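Lantibiotic dehydratase (Microbispora corallina, PDB 5EHK) probably dehydrates serine and threonine residues of the NAI-107 precursor peptide, using glutamate delivered by glutamyl-tRNA. Local coordinates at residues A180-L184 with L323-L327; E329-C334 with L352-R358; L378-V382 with E514-G518; L950-T954 with C1082-I1086; A955-A959 with L1040-R1046. All blocks are in the same frame, centred on the assembly; numbering follows the deposited sequence.

The five contacts fall into two close pairs and one isolated contact. Interactions 1 and 2 share helix 318-339, their centres about 12 Å apart, and use successive parts of it to hold first helix 174-185 and then helix 346-359. Interaction 3 follows along the chain, about 47 Å from interaction 2 between centres, where strand 366-379 of the large mixed sheet gives way to helix 380-395. These three belong to the N-terminal dehydratase region. Interactions 4 and 5, centres about 11 Å apart, share helix 950-965 in the C-terminal region, about 70 to 86 Å, centre to centre, from the other three; Leu1085 CD2 touches Ser957 CB at 4.1 Å. No contact here links the two regions.

Interaction 1: residues A180-L184 with L323-L327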
# COMPACT_ATOMS: atom_id res chain seq x y z
N ALA A 180 -44.99 7.99 11.20
CA ALA A 180 -46.07 8.22 12.14
C ALA A 180 -45.57 8.56 13.55
O ALA A 180 -46.15 9.40 14.24
CB ALA A 180 -47.01 7.03 12.18
N VAL A 181 -44.51 7.88 13.99
CA VAL A 181 -43.96 8.10 15.33
C VAL A 181 -43.50 9.54 15.46
O VAL A 181 -43.67 10.18 16.50
CB VAL A 181 -42.77 7.14 15.62
CG1 VAL A 181 -42.16 7.44 16.98
CG2 VAL A 181 -43.21 5.67 15.53
N HIS A 182 -42.94 10.06 14.36
CA HIS A 182 -42.52 11.45 14.26
C HIS A 182 -43.69 12.40 14.52
O HIS A 182 -43.55 13.39 15.24
CB HIS A 182 -41.96 11.73 12.87
CG HIS A 182 -40.65 11.05 12.60
ND1 HIS A 182 -40.08 11.01 11.35
CD2 HIS A 182 -39.81 10.39 13.43
CE1 HIS A 182 -38.94 10.36 11.41
NE2 HIS A 182 -38.75 9.96 12.66
N ARG A 183 -44.85 12.08 13.94
CA ARG A 183 -46.03 12.93 14.07
C ARG A 183 -46.52 12.88 15.50
O ARG A 183 -46.98 13.89 16.03
CB ARG A 183 -47.14 12.47 13.12
CG ARG A 183 -46.92 12.87 11.66
CD ARG A 183 -47.83 12.07 10.72
NE ARG A 183 -49.25 12.21 11.04
CZ ARG A 183 -50.20 11.38 10.59
NH1 ARG A 183 -49.87 10.34 9.83
NH2 ARG A 183 -51.46 11.58 10.93
N LEU A 184 -46.40 11.72 16.13
CA LEU A 184 -46.70 11.61 17.54
C LEU A 184 -45.68 12.39 18.41
O LEU A 184 -46.04 12.90 19.48
CB LEU A 184 -46.73 10.13 17.95
CG LEU A 184 -47.93 9.29 17.50
CD1 LEU A 184 -48.01 7.99 18.27
CD2 LEU A 184 -49.22 10.05 17.64
N LEU A 323 -54.62 9.65 14.40
CA LEU A 323 -53.47 8.88 13.91
C LEU A 323 -53.34 7.58 14.69
O LEU A 323 -53.02 6.54 14.11
CB LEU A 323 -52.17 9.67 14.09
CG LEU A 323 -50.87 9.02 13.59
CD1 LEU A 323 -51.04 8.40 12.22
CD2 LEU A 323 -49.73 10.01 13.58
N VAL A 324 -53.58 7.65 16.00
CA VAL A 324 -53.49 6.47 16.84
C VAL A 324 -54.49 5.42 16.40
O VAL A 324 -54.13 4.26 16.19
CB VAL A 324 -53.66 6.81 18.34
CG1 VAL A 324 -53.97 5.56 19.16
CG2 VAL A 324 -52.39 7.46 18.87
N ALA A 325 -55.73 5.83 16.20
CA ALA A 325 -56.76 4.89 15.77
C ALA A 325 -56.42 4.31 14.40
O ALA A 325 -56.50 3.10 14.20
CB ALA A 325 -58.14 5.56 15.78
N ALA A 326 -56.01 5.16 13.46
CA ALA A 326 -55.55 4.72 12.14
C ALA A 326 -54.41 3.68 12.17
O ALA A 326 -54.24 2.89 11.23
CB ALA A 326 -55.14 5.93 11.31
N LEU A 327 -53.63 3.67 13.25
CA LEU A 327 -52.56 2.70 13.40
C LEU A 327 -53.07 1.40 14.00
O LEU A 327 -52.67 0.32 13.57
CB LEU A 327 -51.42 3.27 14.26
CG LEU A 327 -50.49 4.31 13.63
CD1 LEU A 327 -49.58 4.94 14.67
CD2 LEU A 327 -49.66 3.70 12.51
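Two helical segments, 180-184 from helix 174-185 and 323-327 from helix 318-339, form an antiparallel helix pair, at 152° between their N-to-C directions (signed crossing angle -152°). Their axes come no closer than 11.2 Å, a wide spacing for a helix pair, and even the nearest backbone positions, Ala180 and Leu323, have CA atoms 7.6 Å apart. Such a gap has to be filled by long side chains, and the pair illustrates how one leucine can do much of the work. Leu323, with chi1 t and chi2 p, points across the interface: its CD2 lies 3.7 Å from Ala180 O and 4.1 Å from Leu184 CD2. One turn later, Leu327 CD1 rests 4.1 Å from Ala180 CB, the small alanine leaving room for both leucines. Leu184 also meets Val324, CD2 to CG2 at 4.3 Å. Helix 294-306 adds Val298 and Val302 against Leu184 and Leu295 against Leu327, while Val359 of helix 346-359 lies against Leu323 and Leu327, so the pair belongs to a larger apolar helical cluster. At the exposed margin Arg183 extends to Leu323, whose CD1 sits over one face of its guanidinium, 3.3 Å from Arg183 NH1.

Interaction 2: residues E329-C334 with L352-R358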
# COMPACT_ATOMS: atom_id res chain seq x y z
N GLU A 329 -55.86 0.23 13.49
CA GLU A 329 -56.64 -0.41 12.45
C GLU A 329 -55.71 -1.29 11.64
O GLU A 329 -56.06 -2.43 11.30
CB GLU A 329 -57.29 0.63 11.52
CG GLU A 329 -58.45 0.05 10.69
CD GLU A 329 -59.13 1.06 9.77
OE1 GLU A 329 -59.35 2.22 10.17
OE2 GLU A 329 -59.42 0.69 8.61
N VAL A 330 -54.52 -0.77 11.38
CA VAL A 330 -53.53 -1.50 10.61
C VAL A 330 -53.08 -2.71 11.40
O VAL A 330 -52.89 -3.79 10.84
CB VAL A 330 -52.32 -0.62 10.30
CG1 VAL A 330 -51.15 -1.47 9.82
CG2 VAL A 330 -52.71 0.45 9.26
N ASP A 331 -52.94 -2.53 12.70
CA ASP A 331 -52.64 -3.65 13.57
C ASP A 331 -53.71 -4.72 13.40
O ASP A 331 -53.42 -5.89 13.14
CB ASP A 331 -52.57 -3.19 15.02
CG ASP A 331 -52.08 -4.28 15.94
OD1 ASP A 331 -50.94 -4.77 15.73
OD2 ASP A 331 -52.83 -4.65 16.87
N ALA A 332 -54.97 -4.30 13.52
CA ALA A 332 -56.10 -5.22 13.45
C ALA A 332 -56.15 -5.97 12.11
O ALA A 332 -56.37 -7.18 12.06
CB ALA A 332 -57.40 -4.49 13.70
N ARG A 333 -55.92 -5.25 11.01
CA ARG A 333 -55.90 -5.91 9.71
C ARG A 333 -54.68 -6.79 9.48
O ARG A 333 -54.66 -7.61 8.56
CB ARG A 333 -56.07 -4.92 8.56
CG ARG A 333 -57.37 -4.15 8.60
CD ARG A 333 -57.42 -3.23 7.41
NE ARG A 333 -58.52 -2.28 7.45
CZ ARG A 333 -59.74 -2.55 6.99
NH1 ARG A 333 -60.01 -3.75 6.50
NH2 ARG A 333 -60.69 -1.62 7.05
N CYS A 334 -53.66 -6.64 10.32
CA CYS A 334 -52.46 -7.46 10.21
C CYS A 334 -52.72 -8.86 10.75
O CYS A 334 -52.32 -9.85 10.14
CB CYS A 334 -51.28 -6.83 10.96
SG CYS A 334 -50.31 -5.69 9.97
N LEU A 352 -55.37 -4.27 3.97
CA LEU A 352 -54.32 -3.81 4.85
C LEU A 352 -53.59 -2.63 4.21
O LEU A 352 -53.27 -1.65 4.88
CB LEU A 352 -53.35 -4.96 5.17
CG LEU A 352 -52.18 -4.78 6.14
CD1 LEU A 352 -52.57 -3.96 7.36
CD2 LEU A 352 -51.69 -6.14 6.58
N ILE A 353 -53.35 -2.72 2.90
CA ILE A 353 -52.59 -1.70 2.19
C ILE A 353 -53.20 -0.30 2.27
O ILE A 353 -52.54 0.63 2.74
CB ILE A 353 -52.38 -2.05 0.69
CG1 ILE A 353 -51.50 -3.29 0.55
CG2 ILE A 353 -51.75 -0.88 -0.06
CD1 ILE A 353 -50.13 -3.08 1.07
N GLN A 354 -54.44 -0.13 1.82
CA GLN A 354 -55.00 1.22 1.78
C GLN A 354 -55.20 1.75 3.21
O GLN A 354 -55.19 2.96 3.43
CB GLN A 354 -56.29 1.30 0.94
CG GLN A 354 -57.61 1.24 1.72
CD GLN A 354 -57.83 -0.09 2.42
OE1 GLN A 354 -57.14 -1.07 2.14
NE2 GLN A 354 -58.78 -0.13 3.36
N SER A 355 -55.37 0.85 4.17
CA SER A 355 -55.46 1.23 5.58
C SER A 355 -54.18 1.96 6.02
O SER A 355 -54.24 3.06 6.57
CB SER A 355 -55.72 -0.01 6.46
OG SER A 355 -55.88 0.34 7.82
N THR A 356 -53.04 1.33 5.77
CA THR A 356 -51.75 1.95 5.98
C THR A 356 -51.59 3.22 5.15
O THR A 356 -50.90 4.15 5.56
CB THR A 356 -50.58 0.98 5.64
OG1 THR A 356 -50.50 0.77 4.22
CG2 THR A 356 -50.75 -0.36 6.36
N ARG A 357 -52.20 3.25 3.97
CA ARG A 357 -52.13 4.41 3.09
C ARG A 357 -52.89 5.61 3.66
O ARG A 357 -52.60 6.76 3.32
CB ARG A 357 -52.68 4.09 1.69
CG ARG A 357 -51.82 3.13 0.88
CD ARG A 357 -52.31 3.00 -0.55
NE ARG A 357 -52.25 4.27 -1.26
CZ ARG A 357 -51.16 4.76 -1.85
NH1 ARG A 357 -50.02 4.08 -1.83
NH2 ARG A 357 -51.21 5.93 -2.47
N ARG A 358 -53.87 5.32 4.52
CA ARG A 358 -54.62 6.38 5.19
C ARG A 358 -53.69 7.11 6.15
O ARG A 358 -53.62 8.34 6.15
CB ARG A 358 -55.84 5.81 5.91
CG ARG A 358 -57.16 6.12 5.20
CD ARG A 358 -58.33 5.37 5.80
NE ARG A 358 -58.38 3.97 5.38
CZ ARG A 358 -58.74 2.96 6.17
NH1 ARG A 358 -59.07 3.20 7.44
NH2 ARG A 358 -58.75 1.72 5.70
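Helices 318-339 and 346-359 form an antiparallel helical hairpin, their axes here 9.3 Å apart at 167°. Leu352 opens the second segment as its main apolar side chain: CD1 lies 3.8 Å from both Val330 CG1 and Arg333 CB, and CD2 is 3.7 Å from Cys334 SG. A turn on, Ser355 points at the partner helix, and its small side chain permits close approach; its CB is 3.7 Å from Arg333 NE and its OG 3.5 Å from Val330 CG2. Thr356 follows, its CG2 3.6 Å from Val330 CG2, while its OG1 hydroxyl is spent on Ile353 O at 2.5 Å. Arg358 closes the segment with a salt bridge, NH1 to Glu329 OE2 at 2.8 Å, reinforced by NH2 to the same oxygen at 3.2 Å. Arg333 NH2 also bonds Glu329 OE2, at 3.1 Å, which completes a three-residue network. One carboxylate oxygen thus lets two arginines lie close, Arg333 NH2 to Arg358 NH2 being 4.1 Å, and offsets their mutual repulsion beside the apolar seam.

Interaction 3: residues L378-V382 with E514-G518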
# COMPACT_ATOMS: atom_id res chain seq x y z
N LEU A 378 -33.20 -34.67 11.16
CA LEU A 378 -32.03 -35.25 10.55
C LEU A 378 -31.32 -36.08 11.61
O LEU A 378 -31.29 -35.71 12.78
CB LEU A 378 -31.11 -34.16 10.01
CG LEU A 378 -31.65 -33.13 9.02
CD1 LEU A 378 -30.60 -32.05 8.83
CD2 LEU A 378 -31.99 -33.77 7.67
N PRO A 379 -30.78 -37.23 11.20
CA PRO A 379 -30.12 -38.15 12.13
C PRO A 379 -28.81 -37.56 12.61
O PRO A 379 -28.32 -36.60 12.04
CB PRO A 379 -29.83 -39.36 11.26
CG PRO A 379 -29.66 -38.81 9.89
CD PRO A 379 -30.73 -37.74 9.82
N GLU A 380 -28.25 -38.18 13.64
CA GLU A 380 -26.99 -37.73 14.21
C GLU A 380 -25.79 -37.83 13.26
O GLU A 380 -24.80 -37.13 13.45
CB GLU A 380 -26.72 -38.51 15.49
CG GLU A 380 -27.71 -38.24 16.60
CD GLU A 380 -27.63 -36.81 17.10
OE1 GLU A 380 -26.50 -36.24 17.08
OE2 GLU A 380 -28.69 -36.26 17.50
N VAL A 381 -25.85 -38.67 12.25
CA VAL A 381 -24.68 -38.84 11.39
C VAL A 381 -24.43 -37.54 10.63
O VAL A 381 -23.28 -37.18 10.37
CB VAL A 381 -24.81 -40.06 10.42
CG1 VAL A 381 -25.95 -39.85 9.41
CG2 VAL A 381 -23.49 -40.37 9.72
N VAL A 382 -25.50 -36.83 10.31
CA VAL A 382 -25.40 -35.56 9.62
C VAL A 382 -24.84 -34.47 10.53
O VAL A 382 -23.92 -33.75 10.15
CB VAL A 382 -26.74 -35.12 9.03
CG1 VAL A 382 -26.67 -33.66 8.56
CG2 VAL A 382 -27.12 -36.05 7.89
N GLU A 514 -31.87 -43.75 2.64
CA GLU A 514 -30.46 -43.88 2.31
C GLU A 514 -29.64 -42.81 3.06
O GLU A 514 -28.45 -43.01 3.37
CB GLU A 514 -30.24 -43.80 0.80
CG GLU A 514 -30.82 -44.98 0.03
CD GLU A 514 -30.35 -45.04 -1.42
OE1 GLU A 514 -31.20 -44.83 -2.32
OE2 GLU A 514 -29.14 -45.30 -1.67
N LEU A 515 -30.30 -41.69 3.37
CA LEU A 515 -29.72 -40.63 4.17
C LEU A 515 -29.38 -41.20 5.53
O LEU A 515 -28.25 -41.07 6.01
CB LEU A 515 -30.69 -39.46 4.33
CG LEU A 515 -30.17 -38.10 4.85
CD1 LEU A 515 -31.26 -37.06 4.72
CD2 LEU A 515 -29.69 -38.14 6.28
N SER A 516 -30.39 -41.80 6.15
CA SER A 516 -30.29 -42.34 7.50
C SER A 516 -29.08 -43.26 7.58
O SER A 516 -28.42 -43.34 8.61
CB SER A 516 -31.54 -43.13 7.83
OG SER A 516 -32.69 -42.32 7.75
N ALA A 517 -28.80 -43.92 6.45
CA ALA A 517 -27.71 -44.88 6.33
C ALA A 517 -26.36 -44.27 5.94
O ALA A 517 -25.33 -44.96 5.94
CB ALA A 517 -28.11 -45.98 5.35
N GLY A 518 -26.36 -42.98 5.62
CA GLY A 518 -25.11 -42.27 5.39
C GLY A 518 -24.78 -41.97 3.95
O GLY A 518 -23.68 -41.48 3.63
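At the junction where strand 366-379 turns into helix 380-395, the residues of segment 378-382 pack on Leu515, at the C-terminal end of helix 512-516. Leu378, still extended, makes a marginal contact, its CD2 4.5 Å from Leu515 CD1. Pro379 occupies the N-cap position of helix 380-395 and points toward the partner; its CG lies 3.7 Å from Leu515 CD2 and 4.3 Å from Ser516 CA. Its CA is 6.2 Å from that of Ser516, a close backbone approach. Val381 comes next in the contact, in the first turn, with CG1 4.3 Å from both Leu515 O and Ser516 O. Val382 then brings CG2 within 3.7 Å of Leu515 CD2, so Leu515 is wedged against Pro379 and Val382 alike. Across from Val381, Gly518 ends its helix in a Schellman motif; its positive phi of 105° is a conformation in which a CB would clash with the preceding carbonyl oxygen. Leu378 is tied by backbone hydrogen bonds to Arg153 and Asp155 of strand 147-155, while Phe520 lies on Val382 and Ala509 on Leu515. The contact therefore fastens the short helix 512-516 to the large mixed sheet at the point where strand 366-379 passes into helix 380-395.

Interaction 4: residues L950-T954 with C1082-I1086; sequences LDEVT and CNRLI
Residues 950-954 form the opening turn of helix 950-965, and 1082-1085 the last turn of helix 1068-1085, which Ile1086 leaves at phi/psi -133/-149°. The CA atoms of Thr954 and Leu1085 are 6.6 Å apart and those of Leu950 and Ile1086 7.6 Å apart. Leu950 has chi1 t (-151°) and chi2 p, placing its CG 3.8 Å from Ile1086 CG2 and its CD2 3.9 Å from Leu1085 O. Ile1086 takes chi1 p and chi2 t. Thr954 takes chi1 m, which turns OG1 back to bond Leu950 O at 2.9 Å; OG1 then lies 3.5 Å from Leu1085 CG and 3.7 Å from Ile1086 CG2, with Thr954 CG2 4.1 Å from Cys1082 SG. Leu1085 lies off the usual wells (chi1 -120°, chi2 7°). Asp951, chi1 m, salt-bridges Arg1092 of helix 1090-1109. The first turn of one helix thus packs against the last turn of another: with its hydroxyl satisfied within its own helix, Thr954 can enter a mainly apolar interface.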
# COMPACT_ATOMS: atom_id res chain seq x y z
N LEU A 950 30.65 3.18 16.51
CA LEU A 950 29.46 3.68 17.17
C LEU A 950 28.76 2.59 17.96
O LEU A 950 28.32 2.83 19.07
CB LEU A 950 28.52 4.26 16.13
CG LEU A 950 27.59 5.40 16.54
CD1 LEU A 950 28.32 6.50 17.29
CD2 LEU A 950 26.93 5.96 15.30
N ASP A 951 28.68 1.38 17.41
CA ASP A 951 28.03 0.28 18.13
C ASP A 951 28.76 -0.03 19.42
O ASP A 951 28.15 -0.37 20.44
CB ASP A 951 27.94 -0.99 17.28
CG ASP A 951 27.01 -0.84 16.10
OD1 ASP A 951 26.72 0.32 15.72
OD2 ASP A 951 26.54 -1.87 15.57
N GLU A 952 30.08 0.08 19.38
CA GLU A 952 30.87 -0.13 20.57
C GLU A 952 30.57 0.92 21.63
O GLU A 952 30.20 0.57 22.75
CB GLU A 952 32.37 -0.18 20.24
CG GLU A 952 32.82 -1.56 19.77
CD GLU A 952 34.15 -1.54 19.06
OE1 GLU A 952 34.48 -0.52 18.42
OE2 GLU A 952 34.89 -2.55 19.16
N VAL A 953 30.68 2.19 21.28
CA VAL A 953 30.47 3.24 22.27
C VAL A 953 29.03 3.20 22.77
O VAL A 953 28.77 3.54 23.93
CB VAL A 953 30.85 4.64 21.75
CG1 VAL A 953 32.24 4.60 21.10
CG2 VAL A 953 29.82 5.16 20.77
N THR A 954 28.10 2.74 21.93
CA THR A 954 26.70 2.59 22.34
C THR A 954 26.53 1.44 23.33
O THR A 954 25.81 1.58 24.33
CB THR A 954 25.74 2.46 21.15
OG1 THR A 954 25.87 3.62 20.32
CG2 THR A 954 24.28 2.39 21.62
N CYS A 1082 20.01 4.55 23.07
CA CYS A 1082 20.22 4.03 21.73
C CYS A 1082 19.62 4.97 20.67
O CYS A 1082 20.24 5.19 19.62
CB CYS A 1082 19.62 2.63 21.60
SG CYS A 1082 20.46 1.39 22.58
N ASN A 1083 18.45 5.52 20.96
CA ASN A 1083 17.84 6.46 20.05
C ASN A 1083 18.80 7.62 19.82
O ASN A 1083 19.13 7.92 18.70
CB ASN A 1083 16.49 6.98 20.55
CG ASN A 1083 15.83 7.95 19.56
OD1 ASN A 1083 15.90 9.17 19.73
ND2 ASN A 1083 15.19 7.41 18.54
N ARG A 1084 19.34 8.21 20.88
CA ARG A 1084 20.16 9.38 20.65
C ARG A 1084 21.43 9.06 19.88
O ARG A 1084 21.92 9.89 19.13
CB ARG A 1084 20.51 10.06 21.96
CG ARG A 1084 19.46 11.00 22.44
CD ARG A 1084 19.88 11.63 23.73
NE ARG A 1084 19.31 10.94 24.87
CZ ARG A 1084 18.08 11.14 25.31
NH1 ARG A 1084 17.28 12.01 24.69
NH2 ARG A 1084 17.64 10.48 26.37
N LEU A 1085 21.95 7.86 20.06
CA LEU A 1085 23.24 7.49 19.51
C LEU A 1085 23.06 6.78 18.15
O LEU A 1085 23.69 7.17 17.16
CB LEU A 1085 24.00 6.62 20.51
CG LEU A 1085 25.36 6.96 21.13
CD1 LEU A 1085 25.88 8.34 20.83
CD2 LEU A 1085 25.29 6.73 22.62
N ILE A 1086 22.17 5.80 18.05
CA ILE A 1086 22.03 5.07 16.79
C ILE A 1086 20.56 4.95 16.45
O ILE A 1086 19.76 5.84 16.76
CB ILE A 1086 22.65 3.66 16.85
CG1 ILE A 1086 22.07 2.88 18.03
CG2 ILE A 1086 24.17 3.73 16.99
CD1 ILE A 1086 22.51 1.46 18.09

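Interaction 5: residues A955-A959 with L1040-R1046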
# COMPACT_ATOMS: atom_id res chain seq x y z
N ALA A 955 27.18 0.31 23.05
CA ALA A 955 27.21 -0.81 23.99
C ALA A 955 27.82 -0.34 25.31
O ALA A 955 27.26 -0.57 26.39
CB ALA A 955 28.03 -1.94 23.42
N ILE A 956 28.94 0.35 25.22
CA ILE A 956 29.57 0.94 26.38
C ILE A 956 28.59 1.85 27.09
O ILE A 956 28.46 1.78 28.31
CB ILE A 956 30.82 1.73 25.98
CG1 ILE A 956 31.86 0.80 25.37
CG2 ILE A 956 31.40 2.48 27.16
CD1 ILE A 956 33.04 1.54 24.77
N SER A 957 27.85 2.66 26.34
CA SER A 957 26.90 3.59 26.93
C SER A 957 25.73 2.86 27.60
O SER A 957 25.31 3.23 28.69
CB SER A 957 26.42 4.61 25.91
OG SER A 957 25.82 5.73 26.53
N ALA A 958 25.22 1.80 26.98
CA ALA A 958 24.15 1.03 27.62
C ALA A 958 24.59 0.45 28.96
O ALA A 958 23.91 0.63 29.98
CB ALA A 958 23.68 -0.06 26.74
N ALA A 959 25.74 -0.22 28.95
CA ALA A 959 26.21 -0.92 30.14
C ALA A 959 26.53 0.05 31.25
O ALA A 959 26.27 -0.23 32.43
CB ALA A 959 27.42 -1.75 29.81
N LEU A 1040 34.70 7.12 28.43
CA LEU A 1040 34.15 7.11 29.78
C LEU A 1040 33.96 8.51 30.39
O LEU A 1040 33.00 8.73 31.12
CB LEU A 1040 34.98 6.22 30.71
CG LEU A 1040 34.96 4.72 30.42
CD1 LEU A 1040 35.60 3.95 31.58
CD2 LEU A 1040 33.57 4.20 30.16
N ALA A 1041 34.86 9.44 30.08
CA ALA A 1041 34.73 10.80 30.59
C ALA A 1041 33.44 11.43 30.07
O ALA A 1041 32.69 12.07 30.82
CB ALA A 1041 35.91 11.66 30.18
N ALA A 1042 33.17 11.22 28.78
CA ALA A 1042 32.00 11.81 28.15
C ALA A 1042 30.69 11.29 28.74
O ALA A 1042 29.65 11.90 28.54
CB ALA A 1042 32.05 11.56 26.64
N LEU A 1043 30.75 10.20 29.50
CA LEU A 1043 29.60 9.58 30.16
C LEU A 1043 29.45 9.86 31.65
O LEU A 1043 28.55 9.32 32.29
CB LEU A 1043 29.65 8.07 29.99
CG LEU A 1043 29.58 7.47 28.61
CD1 LEU A 1043 29.85 6.00 28.73
CD2 LEU A 1043 28.23 7.69 28.02
N GLU A 1044 30.33 10.66 32.23
CA GLU A 1044 30.33 10.79 33.69
C GLU A 1044 29.09 11.49 34.20
O GLU A 1044 28.36 10.97 35.03
CB GLU A 1044 31.59 11.49 34.20
CG GLU A 1044 32.79 10.57 34.20
CD GLU A 1044 34.02 11.24 34.76
OE1 GLU A 1044 33.86 12.18 35.58
OE2 GLU A 1044 35.14 10.82 34.37
N SER A 1045 28.91 12.71 33.72
CA SER A 1045 27.80 13.53 34.10
C SER A 1045 26.47 12.80 33.86
O SER A 1045 25.53 12.88 34.67
CB SER A 1045 27.90 14.84 33.32
OG SER A 1045 26.62 15.36 33.09
N ARG A 1046 26.38 12.02 32.80
CA ARG A 1046 25.13 11.32 32.62
C ARG A 1046 25.03 10.09 33.54
O ARG A 1046 23.93 9.74 33.99
CB ARG A 1046 24.87 10.98 31.14
CG ARG A 1046 25.05 9.54 30.79
CD ARG A 1046 23.77 8.72 30.82
NE ARG A 1046 23.97 7.56 29.97
CZ ARG A 1046 24.82 6.58 30.24
NH1 ARG A 1046 25.53 6.58 31.36
NH2 ARG A 1046 24.97 5.58 29.40
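Apolar packing and one arginine divide this contact between helix 950-965 and the break between helices 1034-1042 and 1044-1059. Leu1043 sits at that break, with phi/psi of -102/2°, and its side chain points toward the partner helix. On the apolar side, Ile956 CG2 meets Leu1040 CD2 at 4.1 Å and Leu1043 CD1 at 4.2 Å, so the leucines from the end of one helix and from the kink after it share a single isoleucine methyl. Leu1043 CD2 also lies 3.4 Å from Ser957 OG. Leu1030 of helix 1028-1032, against both Ile956 and Leu1040, and Leu937 of helix 920-942, against Leu1043, extend this apolar layer. The polar part is carried by Arg1046, whose NH2 donates to the backbone Ser957 O at a very short 2.5 Å, with a bent N-H...O angle of 115°; the same NH2 is 3.0 Å from Ser957 OG. The carbonyl approaches the guanidinium at its edge, near its plane. Arg1046 NE meanwhile forms a salt bridge with Asp930 of helix 920-942. The buried guanidinium charge is met by this carboxylate, which it shares with Arg1084 of helix 1068-1085, while NH2 binds a main-chain carbonyl, joining three helices through one side chain.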